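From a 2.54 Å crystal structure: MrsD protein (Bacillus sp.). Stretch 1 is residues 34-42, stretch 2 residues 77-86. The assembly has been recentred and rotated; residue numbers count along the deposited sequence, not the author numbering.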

# COMPACT_ATOMS: atom_id res chain seq x y z
N PHE A 34 5.87 -44.41 -1.69
CA PHE A 34 5.36 -45.22 -2.79
C PHE A 34 5.57 -44.62 -4.19
O PHE A 34 5.48 -45.34 -5.19
CB PHE A 34 3.88 -45.55 -2.57
CG PHE A 34 3.60 -46.25 -1.26
CD1 PHE A 34 3.38 -45.52 -0.10
CD2 PHE A 34 3.53 -47.65 -1.20
CE1 PHE A 34 3.08 -46.15 1.12
CE2 PHE A 34 3.24 -48.30 0.02
CZ PHE A 34 3.02 -47.55 1.18
N PHE A 35 5.82 -43.32 -4.27
CA PHE A 35 6.03 -42.67 -5.57
C PHE A 35 7.39 -42.07 -5.76
O PHE A 35 8.09 -41.76 -4.79
CB PHE A 35 5.00 -41.55 -5.82
CG PHE A 35 3.59 -42.00 -5.70
CD1 PHE A 35 3.00 -42.14 -4.44
CD2 PHE A 35 2.84 -42.29 -6.84
CE1 PHE A 35 1.67 -42.58 -4.32
CE2 PHE A 35 1.52 -42.72 -6.74
CZ PHE A 35 0.93 -42.87 -5.48
N LYS A 36 7.76 -41.89 -7.02
CA LYS A 36 9.05 -41.32 -7.38
C LYS A 36 9.18 -39.89 -6.89
O LYS A 36 10.21 -39.48 -6.37
CB LYS A 36 9.24 -41.36 -8.90
CG LYS A 36 10.59 -40.78 -9.38
CD LYS A 36 10.73 -40.80 -10.91
N GLU A 37 8.10 -39.13 -7.05
CA GLU A 37 8.07 -37.73 -6.65
C GLU A 37 6.61 -37.27 -6.54
O GLU A 37 5.76 -37.70 -7.33
CB GLU A 37 8.84 -36.91 -7.68
CG GLU A 37 9.14 -35.47 -7.29
CD GLU A 37 9.79 -34.66 -8.42
OE1 GLU A 37 9.82 -33.41 -8.30
OE2 GLU A 37 10.28 -35.29 -9.40
N ILE A 38 6.33 -36.41 -5.56
CA ILE A 38 5.00 -35.88 -5.33
C ILE A 38 4.98 -34.35 -5.25
O ILE A 38 5.73 -33.74 -4.47
CB ILE A 38 4.40 -36.36 -4.01
CG1 ILE A 38 4.49 -37.88 -3.89
CG2 ILE A 38 2.96 -35.86 -3.89
CD1 ILE A 38 3.92 -38.42 -2.56
N ARG A 39 4.12 -33.74 -6.05
CA ARG A 39 3.97 -32.29 -6.04
C ARG A 39 2.51 -31.94 -5.80
O ARG A 39 1.62 -32.78 -5.95
CB ARG A 39 4.44 -31.68 -7.37
CG ARG A 39 5.93 -31.67 -7.52
CD ARG A 39 6.35 -31.16 -8.87
NE ARG A 39 7.80 -31.28 -9.04
CZ ARG A 39 8.45 -31.06 -10.18
NH1 ARG A 39 7.79 -30.71 -11.28
NH2 ARG A 39 9.76 -31.21 -10.22
N VAL A 40 2.26 -30.69 -5.44
CA VAL A 40 0.91 -30.25 -5.18
C VAL A 40 0.53 -28.99 -5.97
O VAL A 40 1.38 -28.16 -6.28
CB VAL A 40 0.74 -29.99 -3.68
CG1 VAL A 40 -0.59 -29.29 -3.39
CG2 VAL A 40 0.82 -31.30 -2.93
N VAL A 41 -0.75 -28.89 -6.30
CA VAL A 41 -1.32 -27.73 -6.97
C VAL A 41 -2.57 -27.43 -6.11
O VAL A 41 -3.41 -28.31 -5.86
CB VAL A 41 -1.69 -28.04 -8.46
CG1 VAL A 41 -2.72 -29.19 -8.55
CG2 VAL A 41 -2.23 -26.76 -9.14
N MET A 42 -2.70 -26.18 -5.65
CA MET A 42 -3.82 -25.79 -4.78
C MET A 42 -4.76 -24.73 -5.36
O MET A 42 -4.41 -24.01 -6.28
CB MET A 42 -3.27 -25.24 -3.46
CG MET A 42 -2.08 -26.03 -2.86
SD MET A 42 -1.52 -25.38 -1.24
CE MET A 42 -3.07 -25.46 -0.24
N GLU A 77 2.46 -27.83 -18.45
CA GLU A 77 3.71 -28.30 -17.88
C GLU A 77 3.44 -29.20 -16.69
O GLU A 77 4.01 -30.29 -16.61
CB GLU A 77 4.59 -27.14 -17.43
CG GLU A 77 5.11 -26.27 -18.56
CD GLU A 77 6.02 -27.03 -19.52
OE1 GLU A 77 5.57 -28.00 -20.17
OE2 GLU A 77 7.21 -26.64 -19.61
N ILE A 78 2.59 -28.77 -15.77
CA ILE A 78 2.32 -29.62 -14.62
C ILE A 78 1.44 -30.79 -15.02
O ILE A 78 1.57 -31.88 -14.48
CB ILE A 78 1.69 -28.83 -13.42
CG1 ILE A 78 0.25 -28.46 -13.72
CG2 ILE A 78 2.52 -27.57 -13.13
CD1 ILE A 78 -0.42 -27.80 -12.56
N GLY A 79 0.55 -30.55 -15.98
CA GLY A 79 -0.32 -31.61 -16.47
C GLY A 79 0.50 -32.71 -17.12
O GLY A 79 0.23 -33.89 -16.91
N ARG A 80 1.51 -32.35 -17.91
CA ARG A 80 2.36 -33.33 -18.57
C ARG A 80 3.39 -33.93 -17.63
O ARG A 80 3.70 -35.11 -17.73
CB ARG A 80 3.08 -32.73 -19.78
CG ARG A 80 2.22 -32.69 -21.04
CD ARG A 80 3.08 -32.53 -22.30
NE ARG A 80 2.30 -32.66 -23.53
CZ ARG A 80 1.41 -31.76 -23.96
NH1 ARG A 80 1.18 -30.66 -23.26
NH2 ARG A 80 0.75 -31.96 -25.10
N TRP A 81 3.90 -33.10 -16.73
CA TRP A 81 4.90 -33.52 -15.74
C TRP A 81 4.44 -34.73 -14.95
O TRP A 81 5.21 -35.67 -14.71
CB TRP A 81 5.19 -32.40 -14.73
CG TRP A 81 6.06 -32.85 -13.57
CD1 TRP A 81 7.42 -32.91 -13.55
CD2 TRP A 81 5.62 -33.38 -12.31
NE1 TRP A 81 7.86 -33.46 -12.37
CE2 TRP A 81 6.77 -33.77 -11.59
CE3 TRP A 81 4.36 -33.59 -11.72
CZ2 TRP A 81 6.71 -34.35 -10.31
CZ3 TRP A 81 4.30 -34.17 -10.44
CH2 TRP A 81 5.47 -34.54 -9.75
N ALA A 82 3.18 -34.68 -14.53
CA ALA A 82 2.60 -35.74 -13.72
C ALA A 82 2.15 -36.94 -14.53
O ALA A 82 1.67 -36.81 -15.65
CB ALA A 82 1.43 -35.17 -12.91
N ASP A 83 2.34 -38.13 -13.94
CA ASP A 83 1.92 -39.38 -14.56
C ASP A 83 0.52 -39.65 -14.02
O ASP A 83 -0.34 -40.19 -14.72
CB ASP A 83 2.84 -40.54 -14.15
CG ASP A 83 4.25 -40.38 -14.66
OD1 ASP A 83 4.41 -40.10 -15.87
OD2 ASP A 83 5.20 -40.54 -13.86
N ILE A 84 0.32 -39.29 -12.76
CA ILE A 84 -0.97 -39.47 -12.13
C ILE A 84 -1.41 -38.15 -11.48
O ILE A 84 -0.64 -37.50 -10.77
CB ILE A 84 -0.90 -40.56 -11.05
CG1 ILE A 84 -0.54 -41.91 -11.70
CG2 ILE A 84 -2.25 -40.66 -10.31
CD1 ILE A 84 -0.09 -42.96 -10.71
N TYR A 85 -2.66 -37.76 -11.76
CA TYR A 85 -3.22 -36.54 -11.20
C TYR A 85 -4.42 -36.92 -10.34
O TYR A 85 -5.44 -37.41 -10.82
CB TYR A 85 -3.63 -35.56 -12.30
CG TYR A 85 -4.22 -34.25 -11.81
CD1 TYR A 85 -3.70 -33.59 -10.69
CD2 TYR A 85 -5.24 -33.61 -12.54
CE1 TYR A 85 -4.18 -32.33 -10.31
CE2 TYR A 85 -5.72 -32.36 -12.17
CZ TYR A 85 -5.20 -31.72 -11.06
OH TYR A 85 -5.68 -30.47 -10.71
N CYS A 86 -4.28 -36.67 -9.06
CA CYS A 86 -5.31 -37.00 -8.12
C CYS A 86 -5.72 -35.75 -7.34
O CYS A 86 -4.88 -35.05 -6.77
CB CYS A 86 -4.78 -38.11 -7.21
SG CYS A 86 -5.76 -38.39 -5.76

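The contact between residues 34-42, a loop leading into strand 37-42, and the helix-loop-strand segment 77-86, distant in sequence, is made by side chains, with no hydrogen bond crossing between the two stretches. Its centre is a cation-pi stack. The guanidinium of Arg39 lies flat on one face of the Trp81 ring, the planes inclined by 11° and their centres 3.7 Å apart. Arg39 CZ sits 3.8 Å from the centroid of the five-membered ring of Trp81, off-centre, while Arg39 CD packs over the six-membered ring, 3.6 Å from its centroid, in a CH-pi contact. The 3.0 Å approach of Arg39 NH1 to Trp81 NE1 brings two donors together and reflects the stacking rather than a hydrogen bond.

A salt bridge within the strand accompanies this stack: Arg39 NH2 lies 2.9 Å from Glu37 OE1, and NE and NH2 of Arg39 both form weak hydrogen bonds to that oxygen. The Glu37 carboxylate also meets the edge of the indole, with Glu37 CD 3.6 Å from Trp81 CZ2.

The remaining contacts are apolar. Val41 touches two residues, its CG2 lying 4.0 Å from Ile78 CD1 and its CG1 3.9 Å from Tyr85 CE1, at the edge of the tyrosine ring. More loosely, Phe35 CE2 approaches Ile84 CD1 at 4.3 Å, again edge-on to the aromatic ring.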